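Local coordinates for protein ribokinase, putative (Burkholderia thailandensis, PDB 3B1N) that is a nucleoside kinase of the pfkB (ribokinase) family that binds nucleosides such as inosine and mizoribine, and probably transfers a phosphate to them from ATP, at residues Gly148-Thr153 and Pro172-Ala177; Ser182-Thr187 and Thr203-Asp208; Asp208-Ala211 and Ala216-Ile219. All coordinates share one frame; numbering follows the deposited sequence.

Overall arrangement
The three contacts follow one another along the chain, among the helices beside the nine-stranded sheet of the Rossmann-like ribokinase fold, and the last reaches a strand of the sheet itself. Interaction 1 closes the loop that leaves helix 146-158, runs through strand 163-165 and comes back just ahead of helix 176-185. Interaction 2 then spans strand 188-192 and helix 193-203, joining the end of helix 176-185 to the turn before helix 207-211. Interaction 3 closes the short link from that helix into strand 216-220. None encloses another. Interactions 1 and 2 share helix 176-185 and meet where Phe174 touches Ser182; interactions 2 and 3 share Asp208 and touch through Trp205 and Ile210.

Interaction 1. Residues Gly148-Thr153 and Pro172-Ala177; sequences GMVQHT and PLFDGA
Phe174 pushes its ring against helix 146-158, where the end of Met149 meets its rim. The methyl does most of the touching: Met149 CE lies 3.7 Å from Phe174 CE2, and CZ is only slightly farther off. The sulfur follows just behind, with Met149 SD 4.0 Å from Phe174 CE2. Met149 SD is 5.3 Å from the centroid of the Phe174 ring and 81° off its normal, so this is a Met-aromatic contact made at the edge and not over a face. A bend at the last torsion of Met149 (chi3 67°) turns CE out of line with the otherwise extended chain and brings it close to the ring plane.

One helix position further on, Val150 offers CG2 to the neighbouring part of the rim, 4.2 Å from Phe174 CE1, an oblique and looser apolar touch. This branch is the one beside the backbone N, with CG1 anti to it (chi1 173°). The two residues thus bracket the far end of the phenyl group. Within the ribokinase-type fold of the pfkB family, the contact joins two consecutive helices that are linked through strand 163-165: Phe174 sits in the turn just before helix 176-185, whose N-cap is Asp175. Phe146, at the start of the first helix, packs edge-to-face with the same phenyl ring.

The contact is buried and apolar, with no hydrogen bond between the segments. Locally, Thr153 OG1 donates to Val150 O at 2.7 Å. Phe174 O accepts from Lys202 NZ of helix 193-203. The bound mizoribine comes no nearer than about 6 Å to the side chain of Met149, so the contact stands behind the nucleoside pocket without lining it.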
ATOM      1  N   GLY B 148      -6.629 -16.136 -17.949  1.00 16.11           N
ATOM      2  CA  GLY B 148      -5.910 -15.624 -19.095  1.00 16.33           C
ATOM      3  C   GLY B 148      -4.458 -16.048 -19.097  1.00 15.05           C
ATOM      4  O   GLY B 148      -3.974 -16.470 -20.130  1.00 14.92           O
ATOM      5  N   MET B 149      -3.771 -15.954 -17.951  1.00 14.79           N
ATOM      6  CA  MET B 149      -2.349 -16.280 -17.910  1.00 14.65           C
ATOM      7  C   MET B 149      -2.148 -17.730 -18.329  1.00 15.01           C
ATOM      8  O   MET B 149      -1.290 -18.044 -19.132  1.00 14.19           O
ATOM      9  CB  MET B 149      -1.784 -16.076 -16.510  1.00 13.78           C
ATOM     10  CG  MET B 149      -1.801 -14.640 -16.070  1.00 15.48           C
ATOM     11  SD  MET B 149      -1.002 -14.436 -14.470  1.00 15.19           S
ATOM     12  CE  MET B 149       0.677 -14.801 -14.718  1.00 17.86           C
ATOM     13  N   VAL B 150      -2.938 -18.617 -17.742  1.00 16.30           N
ATOM     14  CA  VAL B 150      -2.782 -20.038 -18.012  1.00 16.43           C
ATOM     15  C   VAL B 150      -3.137 -20.382 -19.465  1.00 16.97           C
ATOM     16  O   VAL B 150      -2.381 -21.075 -20.150  1.00 16.73           O
ATOM     17  CB  VAL B 150      -3.687 -20.861 -17.031  1.00 17.35           C
ATOM     18  CG1 VAL B 150      -3.661 -22.338 -17.425  1.00 17.77           C
ATOM     19  CG2 VAL B 150      -3.203 -20.703 -15.586  1.00 18.37           C
ATOM     20  N   GLN B 151      -4.252 -19.827 -19.949  1.00 15.85           N
ATOM     21  CA  GLN B 151      -4.713 -19.999 -21.315  0.50 16.22           C
ATOM     22  C   GLN B 151      -3.674 -19.524 -22.327  1.00 16.70           C
ATOM     23  O   GLN B 151      -3.411 -20.153 -23.320  1.00 16.71           O
ATOM     24  CB  GLN B 151      -5.984 -19.171 -21.507  0.50 15.79           C
ATOM     25  CG  GLN B 151      -6.722 -19.416 -22.776  0.50 15.68           C
ATOM     26  CD  GLN B 151      -7.895 -18.467 -22.888  0.50 14.41           C
ATOM     27  OE1 GLN B 151      -9.001 -18.762 -22.408  0.50 17.03           O
ATOM     28  NE2 GLN B 151      -7.641 -17.287 -23.426  0.50  7.26           N
ATOM     29  N   HIS B 152      -3.113 -18.345 -22.072  1.00 16.69           N
ATOM     30  CA  HIS B 152      -2.135 -17.807 -23.029  1.00 15.88           C
ATOM     31  C   HIS B 152      -0.914 -18.711 -23.131  1.00 16.13           C
ATOM     32  O   HIS B 152      -0.364 -18.911 -24.229  1.00 18.14           O
ATOM     33  CB  HIS B 152      -1.688 -16.385 -22.637  1.00 15.54           C
ATOM     34  CG  HIS B 152      -2.771 -15.364 -22.692  1.00 17.04           C
ATOM     35  ND1 HIS B 152      -3.877 -15.454 -23.519  1.00 18.44           N
ATOM     36  CD2 HIS B 152      -2.879 -14.180 -22.041  1.00 17.48           C
ATOM     37  CE1 HIS B 152      -4.646 -14.391 -23.324  1.00 22.39           C
ATOM     38  NE2 HIS B 152      -4.056 -13.605 -22.431  1.00 19.11           N
ATOM     39  N   THR B 153      -0.472 -19.233 -21.989  1.00 15.78           N
ATOM     40  CA  THR B 153       0.678 -20.128 -21.997  1.00 16.13           C
ATOM     41  C   THR B 153       0.411 -21.401 -22.782  1.00 17.99           C
ATOM     42  O   THR B 153       1.272 -21.821 -23.565  1.00 16.19           O
ATOM     43  CB  THR B 153       1.242 -20.443 -20.619  1.00 17.81           C
ATOM     44  OG1 THR B 153       0.323 -21.212 -19.859  1.00 21.61           O
ATOM     45  CG2 THR B 153       1.507 -19.150 -19.902  1.00 14.24           C
ATOM     46  N   PRO B 172       0.372 -15.593  -6.568  1.00 22.85           N
ATOM     47  CA  PRO B 172      -0.554 -16.158  -5.565  1.00 23.76           C
ATOM     48  C   PRO B 172      -1.707 -16.976  -6.149  1.00 24.80           C
ATOM     49  O   PRO B 172      -2.275 -17.838  -5.455  1.00 26.41           O
ATOM     50  CB  PRO B 172      -1.072 -14.899  -4.827  1.00 23.49           C
ATOM     51  CG  PRO B 172       0.095 -13.948  -4.924  1.00 24.25           C
ATOM     52  CD  PRO B 172       0.526 -14.135  -6.354  1.00 21.63           C
ATOM     53  N   LEU B 173      -2.046 -16.723  -7.405  1.00 23.99           N
ATOM     54  CA  LEU B 173      -3.163 -17.384  -8.069  1.00 24.54           C
ATOM     55  C   LEU B 173      -2.804 -18.810  -8.548  1.00 23.40           C
ATOM     56  O   LEU B 173      -3.703 -19.621  -8.861  1.00 22.94           O
ATOM     57  CB  LEU B 173      -3.647 -16.531  -9.238  1.00 25.70           C
ATOM     58  CG  LEU B 173      -3.854 -15.013  -9.040  1.00 28.67           C
ATOM     59  CD1 LEU B 173      -4.125 -14.269 -10.351  1.00 31.20           C
ATOM     60  CD2 LEU B 173      -4.958 -14.751  -8.040  1.00 31.25           C
ATOM     61  N   PHE B 174      -1.505 -19.094  -8.625  1.00 22.78           N
ATOM     62  CA  PHE B 174      -1.010 -20.386  -9.108  1.00 23.09           C
ATOM     63  C   PHE B 174      -0.929 -21.398  -7.963  1.00 24.17           C
ATOM     64  O   PHE B 174      -0.702 -21.026  -6.815  1.00 25.37           O
ATOM     65  CB  PHE B 174       0.385 -20.238  -9.738  1.00 22.09           C
ATOM     66  CG  PHE B 174       0.361 -19.658 -11.131  1.00 21.71           C
ATOM     67  CD1 PHE B 174       0.453 -20.473 -12.251  1.00 19.43           C
ATOM     68  CD2 PHE B 174       0.210 -18.284 -11.315  1.00 20.90           C
ATOM     69  CE1 PHE B 174       0.382 -19.938 -13.541  1.00 23.62           C
ATOM     70  CE2 PHE B 174       0.159 -17.762 -12.565  1.00 20.86           C
ATOM     71  CZ  PHE B 174       0.261 -18.586 -13.692  1.00 20.67           C
ATOM     72  N   ASP B 175      -1.150 -22.676  -8.262  1.00 25.28           N
ATOM     73  CA  ASP B 175      -0.650 -23.739  -7.372  1.00 25.87           C
ATOM     74  C   ASP B 175       0.565 -24.375  -7.991  1.00 25.50           C
ATOM     75  O   ASP B 175       0.982 -23.987  -9.094  1.00 25.28           O
ATOM     76  CB  ASP B 175      -1.712 -24.795  -7.056  1.00 25.97           C
ATOM     77  CG  ASP B 175      -2.293 -25.453  -8.298  1.00 30.11           C
ATOM     78  OD1 ASP B 175      -3.340 -26.136  -8.144  1.00 32.79           O
ATOM     79  OD2 ASP B 175      -1.732 -25.314  -9.422  1.00 32.61           O
ATOM     80  N   GLY B 176       1.148 -25.339  -7.280  1.00 24.96           N
ATOM     81  CA  GLY B 176       2.337 -26.013  -7.766  1.00 23.90           C
ATOM     82  C   GLY B 176       2.181 -26.676  -9.118  1.00 23.70           C
ATOM     83  O   GLY B 176       3.071 -26.558  -9.966  1.00 22.88           O
ATOM     84  N   ALA B 177       1.041 -27.333  -9.345  1.00 23.84           N
ATOM     85  CA  ALA B 177       0.847 -28.098 -10.563  1.00 23.87           C
ATOM     86  C   ALA B 177       0.746 -27.195 -11.809  1.00 23.26           C
ATOM     87  O   ALA B 177       1.414 -27.456 -12.822  1.00 23.23           O
ATOM     88  CB  ALA B 177      -0.381 -29.019 -10.432  1.00 23.82           C
TER

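Interaction 2. Residues Ser182-Thr187 and Thr203-Asp208; sequences SIELAT and TGWSED. With NA (sodium ion), chain H.
Ile183 can be followed outward from its CB, which already lies 4.0 Å from Trp205 CZ3. The CG2 branch of Ile183, anti to the backbone N, comes to 3.9 Å from Trp205 CZ3, at the edge of the indole and near its plane. The other branch runs from CG1 to CD1, and Ile183 CD1 meets Thr203 CG2 at 3.8 Å, the two methyls reaching toward each other tip to tip. Ile183 CD1 also comes within 4.2 Å of Trp205 CZ3, so both branches reach the indole and only CD1 touches the threonine.

On the next residue, the extended chain of Glu184 brings OE1 in the plane of the indole at its edge, 3.9 Å from Trp205 CH2. The carboxylate and ring planes are turned 46° apart. Arg213 makes a cation-pi contact with this indole.

Thr203 lies at the end of helix 193-203 and forms an ST turn. Thr203 OG1 accepts from Trp205 N at 2.9 Å, and the same hydroxyl bonds to Val199 O. The turn sets Thr203 CB over one face of the indole, offset toward the rim.

At the C-terminal end of helix 176-185 and just past it, at Ala186, the carbonyl oxygens of Ile183, Glu184 and Ala186 bind a sodium ion. Ala186 O is 2.3 Å from the metal; a water and Arg213 O add further ligands. No further turn of helix follows to bond these oxygens, which makes them suitable ligands for a cation, and the ion probably offsets the negative end of the helix dipole. Across the segments the Ile183 contacts are plain apolar packing, and the long approach of Glu184 OE1 to the C-H edge of Trp205 can give at most a weak electrostatic attraction.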
ATOM      1  N   SER B 182       3.262 -24.506 -16.486  1.00 21.01           N
ATOM      2  CA  SER B 182       3.540 -23.265 -17.230  1.00 20.54           C
ATOM      3  C   SER B 182       5.009 -23.120 -17.584  1.00 19.34           C
ATOM      4  O   SER B 182       5.341 -22.690 -18.698  1.00 20.01           O
ATOM      5  CB  SER B 182       3.024 -22.064 -16.422  1.00 20.37           C
ATOM      6  OG  SER B 182       1.625 -22.148 -16.289  1.00 24.23           O
ATOM      7  N   ILE B 183       5.879 -23.474 -16.640  1.00 19.11           N
ATOM      8  CA  ILE B 183       7.320 -23.438 -16.829  1.00 18.93           C
ATOM      9  C   ILE B 183       7.770 -24.491 -17.845  1.00 20.02           C
ATOM     10  O   ILE B 183       8.636 -24.188 -18.697  1.00 18.90           O
ATOM     11  CB  ILE B 183       8.042 -23.636 -15.490  1.00 20.08           C
ATOM     12  CG1 ILE B 183       7.796 -22.414 -14.586  1.00 19.88           C
ATOM     13  CG2 ILE B 183       9.533 -23.874 -15.690  1.00 20.54           C
ATOM     14  CD1 ILE B 183       8.100 -22.672 -13.095  1.00 20.76           C
ATOM     15  N   GLU B 184       7.190 -25.702 -17.777  1.00 20.33           N
ATOM     16  CA  GLU B 184       7.449 -26.702 -18.830  1.00 21.66           C
ATOM     17  C   GLU B 184       7.169 -26.145 -20.249  1.00 20.10           C
ATOM     18  O   GLU B 184       8.008 -26.224 -21.146  1.00 21.47           O
ATOM     19  CB  GLU B 184       6.667 -28.015 -18.571  1.00 22.30           C
ATOM     20  CG  GLU B 184       7.275 -28.893 -17.439  1.00 29.48           C
ATOM     21  CD  GLU B 184       6.249 -29.812 -16.781  1.00 36.80           C
ATOM     22  OE1 GLU B 184       6.593 -30.491 -15.764  1.00 40.38           O
ATOM     23  OE2 GLU B 184       5.086 -29.852 -17.279  1.00 40.80           O
ATOM     24  N   LEU B 185       6.037 -25.484 -20.431  1.00 20.44           N
ATOM     25  CA  LEU B 185       5.651 -24.907 -21.708  1.00 19.64           C
ATOM     26  C   LEU B 185       6.490 -23.689 -22.131  1.00 19.84           C
ATOM     27  O   LEU B 185       6.693 -23.453 -23.317  1.00 19.92           O
ATOM     28  CB  LEU B 185       4.180 -24.483 -21.669  1.00 19.83           C
ATOM     29  CG  LEU B 185       3.127 -25.587 -21.431  1.00 20.64           C
ATOM     30  CD1 LEU B 185       1.766 -24.938 -21.302  1.00 22.99           C
ATOM     31  CD2 LEU B 185       3.135 -26.683 -22.535  1.00 22.40           C
ATOM     32  N   ALA B 186       6.934 -22.900 -21.153  1.00 18.42           N
ATOM     33  CA  ALA B 186       7.588 -21.618 -21.463  1.00 17.91           C
ATOM     34  C   ALA B 186       8.938 -21.790 -22.157  1.00 17.60           C
ATOM     35  O   ALA B 186       9.683 -22.719 -21.845  1.00 18.10           O
ATOM     36  CB  ALA B 186       7.793 -20.807 -20.166  1.00 16.69           C
ATOM     37  N   THR B 187       9.296 -20.855 -23.028  1.00 16.53           N
ATOM     38  CA  THR B 187      10.648 -20.836 -23.620  1.00 17.11           C
ATOM     39  C   THR B 187      11.642 -20.170 -22.664  1.00 17.48           C
ATOM     40  O   THR B 187      12.786 -20.578 -22.550  1.00 17.47           O
ATOM     41  CB  THR B 187      10.672 -20.046 -24.930  1.00 17.54           C
ATOM     42  OG1 THR B 187       9.492 -20.324 -25.707  1.00 21.52           O
ATOM     43  CG2 THR B 187      11.982 -20.326 -25.686  1.00 17.52           C
ATOM     44  N   THR B 203       6.821 -24.643  -6.752  1.00 23.40           N
ATOM     45  CA  THR B 203       7.026 -25.769  -7.662  1.00 23.40           C
ATOM     46  C   THR B 203       7.670 -26.951  -6.959  1.00 24.40           C
ATOM     47  O   THR B 203       7.518 -28.105  -7.414  1.00 24.33           O
ATOM     48  CB  THR B 203       7.940 -25.418  -8.857  1.00 23.07           C
ATOM     49  OG1 THR B 203       9.223 -24.998  -8.378  1.00 20.42           O
ATOM     50  CG2 THR B 203       7.304 -24.373  -9.785  1.00 21.06           C
ATOM     51  N   GLY B 204       8.427 -26.675  -5.899  1.00 25.58           N
ATOM     52  CA  GLY B 204       9.281 -27.702  -5.297  1.00 26.23           C
ATOM     53  C   GLY B 204      10.557 -27.929  -6.079  1.00 27.74           C
ATOM     54  O   GLY B 204      11.277 -28.894  -5.840  1.00 29.69           O
ATOM     55  N   TRP B 205      10.840 -27.052  -7.040  1.00 28.03           N
ATOM     56  CA  TRP B 205      12.043 -27.132  -7.849  1.00 27.58           C
ATOM     57  C   TRP B 205      13.105 -26.163  -7.329  1.00 28.40           C
ATOM     58  O   TRP B 205      12.780 -25.099  -6.740  1.00 28.07           O
ATOM     59  CB  TRP B 205      11.748 -26.828  -9.328  1.00 27.75           C
ATOM     60  CG  TRP B 205      10.962 -27.872 -10.068  1.00 27.37           C
ATOM     61  CD1 TRP B 205      10.898 -29.215  -9.781  1.00 28.89           C
ATOM     62  CD2 TRP B 205      10.181 -27.684 -11.260  1.00 27.02           C
ATOM     63  NE1 TRP B 205      10.096 -29.854 -10.694  1.00 27.43           N
ATOM     64  CE2 TRP B 205       9.643 -28.942 -11.615  1.00 27.00           C
ATOM     65  CE3 TRP B 205       9.869 -26.567 -12.053  1.00 25.91           C
ATOM     66  CZ2 TRP B 205       8.825 -29.120 -12.731  1.00 28.30           C
ATOM     67  CZ3 TRP B 205       9.040 -26.741 -13.152  1.00 26.05           C
ATOM     68  CH2 TRP B 205       8.525 -28.014 -13.486  1.00 28.53           C
ATOM     69  N   SER B 206      14.363 -26.532  -7.562  1.00 27.67           N
ATOM     70  CA  SER B 206      15.522 -25.692  -7.333  1.00 27.41           C
ATOM     71  C   SER B 206      15.695 -24.816  -8.566  1.00 26.69           C
ATOM     72  O   SER B 206      15.086 -25.107  -9.586  1.00 27.34           O
ATOM     73  CB  SER B 206      16.753 -26.586  -7.141  1.00 28.75           C
ATOM     74  OG  SER B 206      17.052 -27.278  -8.357  1.00 28.99           O
ATOM     75  N   GLU B 207      16.500 -23.758  -8.491  1.00 26.72           N
ATOM     76  CA  GLU B 207      16.764 -22.942  -9.676  1.00 27.41           C
ATOM     77  C   GLU B 207      17.332 -23.788 -10.807  1.00 27.45           C
ATOM     78  O   GLU B 207      17.005 -23.550 -11.970  1.00 26.98           O
ATOM     79  CB  GLU B 207      17.703 -21.772  -9.385  1.00 27.90           C
ATOM     80  CG  GLU B 207      17.091 -20.665  -8.543  1.00 29.74           C
ATOM     81  CD  GLU B 207      17.978 -19.436  -8.462  1.00 29.52           C
ATOM     82  OE1 GLU B 207      17.687 -18.539  -7.647  1.00 31.74           O
ATOM     83  OE2 GLU B 207      18.974 -19.361  -9.203  1.00 31.76           O
ATOM     84  N   ASP B 208      18.172 -24.768 -10.436  1.00 28.27           N
ATOM     85  CA  ASP B 208      18.794 -25.717 -11.359  1.00 29.08           C
ATOM     86  C   ASP B 208      17.751 -26.460 -12.146  1.00 28.45           C
ATOM     87  O   ASP B 208      17.883 -26.608 -13.366  1.00 29.27           O
ATOM     88  CB  ASP B 208      19.645 -26.757 -10.598  1.00 30.39           C
ATOM     89  CG  ASP B 208      21.032 -26.248 -10.227  1.00 32.93           C
ATOM     90  OD1 ASP B 208      21.473 -25.186 -10.723  1.00 37.29           O
ATOM     91  OD2 ASP B 208      21.703 -26.948  -9.426  1.00 38.31           O
TER
HETATM   92 NA    NA H 403       9.821 -24.746 -20.760  1.00 21.97          NA
HETATM   93  O   HOH W   1      10.745 -25.616 -22.879  1.00 27.34           O

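Interaction 3. Residues Asp208-Ala211 and Ala216-Ile219; sequences DEIA and ALII
Leu217 CD2 is the point at which strand 216-220 meets helix 207-211. This is helix-on-sheet packing in the Rossmann-like ribokinase fold, in the last part of a beta-alpha-beta crossover that runs from strand 188-192 through helices 193-203 and 207-211 into the neighbouring parallel strand 216-220. Moving along that strand, Ala216 comes first, and its CB points away from the helix. Leu217 follows with its side chain turned toward the helix, and it makes all the strand's contact with the helix. The CA atoms of Leu217 and Ala211 are the nearest pair, 5.6 Å apart, so helix and strand are close at this end. CG of Leu217 stands anti to the backbone N (chi1 165°), which carries the forked end out over the helix. Ile218 faces the other side of the sheet, where Phe255 and Leu259 of helix 251-264 cover it. Ile219 returns to the side of Leu217 but does not touch the helix segment.

On the helix, Ile210 is buried and also reaches Val199 and Cys200 of helix 193-203, as well as Ile189 of strand 188-192. No polar bond joins the segments. The touching is between methyls: Leu217 CD2 lies 4.2 Å from Ile210 CG2 and 4.3 Å from Ala211 CB.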
ATOM      1  N   ASP B 208      18.172 -24.768 -10.436  1.00 28.27           N
ATOM      2  CA  ASP B 208      18.794 -25.717 -11.359  1.00 29.08           C
ATOM      3  C   ASP B 208      17.751 -26.460 -12.146  1.00 28.45           C
ATOM      4  O   ASP B 208      17.883 -26.608 -13.366  1.00 29.27           O
ATOM      5  CB  ASP B 208      19.645 -26.757 -10.598  1.00 30.39           C
ATOM      6  CG  ASP B 208      21.032 -26.248 -10.227  1.00 32.93           C
ATOM      7  OD1 ASP B 208      21.473 -25.186 -10.723  1.00 37.29           O
ATOM      8  OD2 ASP B 208      21.703 -26.948  -9.426  1.00 38.31           O
ATOM      9  N   GLU B 209      16.727 -26.935 -11.435  1.00 27.54           N
ATOM     10  CA  GLU B 209      15.650 -27.699 -12.034  1.00 27.15           C
ATOM     11  C   GLU B 209      14.769 -26.844 -12.949  1.00 25.93           C
ATOM     12  O   GLU B 209      14.324 -27.295 -13.985  1.00 26.27           O
ATOM     13  CB  GLU B 209      14.856 -28.437 -10.956  1.00 27.72           C
ATOM     14  CG  GLU B 209      15.681 -29.611 -10.370  1.00 31.14           C
ATOM     15  CD  GLU B 209      15.177 -30.164  -9.036  1.00 37.24           C
ATOM     16  OE1 GLU B 209      15.455 -31.361  -8.760  1.00 39.24           O
ATOM     17  OE2 GLU B 209      14.546 -29.434  -8.243  1.00 34.54           O
ATOM     18  N   ILE B 210      14.542 -25.590 -12.574  1.00 24.74           N
ATOM     19  CA  ILE B 210      13.767 -24.702 -13.428  1.00 23.25           C
ATOM     20  C   ILE B 210      14.540 -24.398 -14.722  1.00 22.77           C
ATOM     21  O   ILE B 210      13.984 -24.423 -15.846  1.00 21.47           O
ATOM     22  CB  ILE B 210      13.406 -23.405 -12.653  1.00 21.76           C
ATOM     23  CG1 ILE B 210      12.446 -23.716 -11.500  1.00 23.70           C
ATOM     24  CG2 ILE B 210      12.819 -22.332 -13.563  1.00 22.58           C
ATOM     25  CD1 ILE B 210      12.358 -22.591 -10.500  1.00 23.14           C
ATOM     26  N   ALA B 211      15.831 -24.127 -14.534  1.00 22.87           N
ATOM     27  CA  ALA B 211      16.728 -23.762 -15.611  1.00 23.74           C
ATOM     28  C   ALA B 211      16.814 -24.886 -16.646  1.00 24.02           C
ATOM     29  O   ALA B 211      16.983 -24.633 -17.835  1.00 24.24           O
ATOM     30  CB  ALA B 211      18.114 -23.474 -15.051  1.00 24.05           C
ATOM     31  N   ALA B 216      16.181 -20.020 -21.073  1.00 18.77           N
ATOM     32  CA  ALA B 216      16.905 -19.083 -20.211  1.00 17.81           C
ATOM     33  C   ALA B 216      16.033 -18.782 -19.007  1.00 16.88           C
ATOM     34  O   ALA B 216      14.808 -18.698 -19.147  1.00 16.64           O
ATOM     35  CB  ALA B 216      17.264 -17.755 -20.938  1.00 17.25           C
ATOM     36  N   LEU B 217      16.676 -18.680 -17.855  1.00 15.37           N
ATOM     37  CA  LEU B 217      16.043 -18.268 -16.584  1.00 15.50           C
ATOM     38  C   LEU B 217      16.694 -16.951 -16.226  1.00 14.79           C
ATOM     39  O   LEU B 217      17.897 -16.861 -15.968  1.00 15.47           O
ATOM     40  CB  LEU B 217      16.310 -19.296 -15.486  1.00 15.38           C
ATOM     41  CG  LEU B 217      16.047 -18.930 -14.011  1.00 16.65           C
ATOM     42  CD1 LEU B 217      14.606 -18.442 -13.794  1.00 18.96           C
ATOM     43  CD2 LEU B 217      16.377 -20.087 -13.068  1.00 20.32           C
ATOM     44  N   ILE B 218      15.869 -15.902 -16.232  1.00 13.31           N
ATOM     45  CA  ILE B 218      16.345 -14.540 -16.033  1.00 12.87           C
ATOM     46  C   ILE B 218      15.803 -14.066 -14.696  1.00 12.52           C
ATOM     47  O   ILE B 218      14.578 -14.143 -14.469  1.00 12.87           O
ATOM     48  CB  ILE B 218      15.830 -13.613 -17.155  1.00 12.37           C
ATOM     49  CG1 ILE B 218      16.312 -14.080 -18.552  1.00 15.92           C
ATOM     50  CG2 ILE B 218      16.242 -12.199 -16.901  1.00 14.50           C
ATOM     51  CD1 ILE B 218      15.209 -14.634 -19.397  1.00 14.76           C
ATOM     52  N   ILE B 219      16.720 -13.644 -13.827  1.00 12.72           N
ATOM     53  CA  ILE B 219      16.368 -13.188 -12.462  1.00 12.24           C
ATOM     54  C   ILE B 219      16.936 -11.798 -12.247  1.00 12.19           C
ATOM     55  O   ILE B 219      18.165 -11.597 -12.321  1.00 12.16           O
ATOM     56  CB  ILE B 219      16.828 -14.183 -11.361  1.00 11.05           C
ATOM     57  CG1 ILE B 219      16.258 -15.570 -11.628  1.00 13.04           C
ATOM     58  CG2 ILE B 219      16.465 -13.543  -9.969  1.00 11.78           C
ATOM     59  CD1 ILE B 219      16.944 -16.696 -10.797  1.00 14.65           C
TER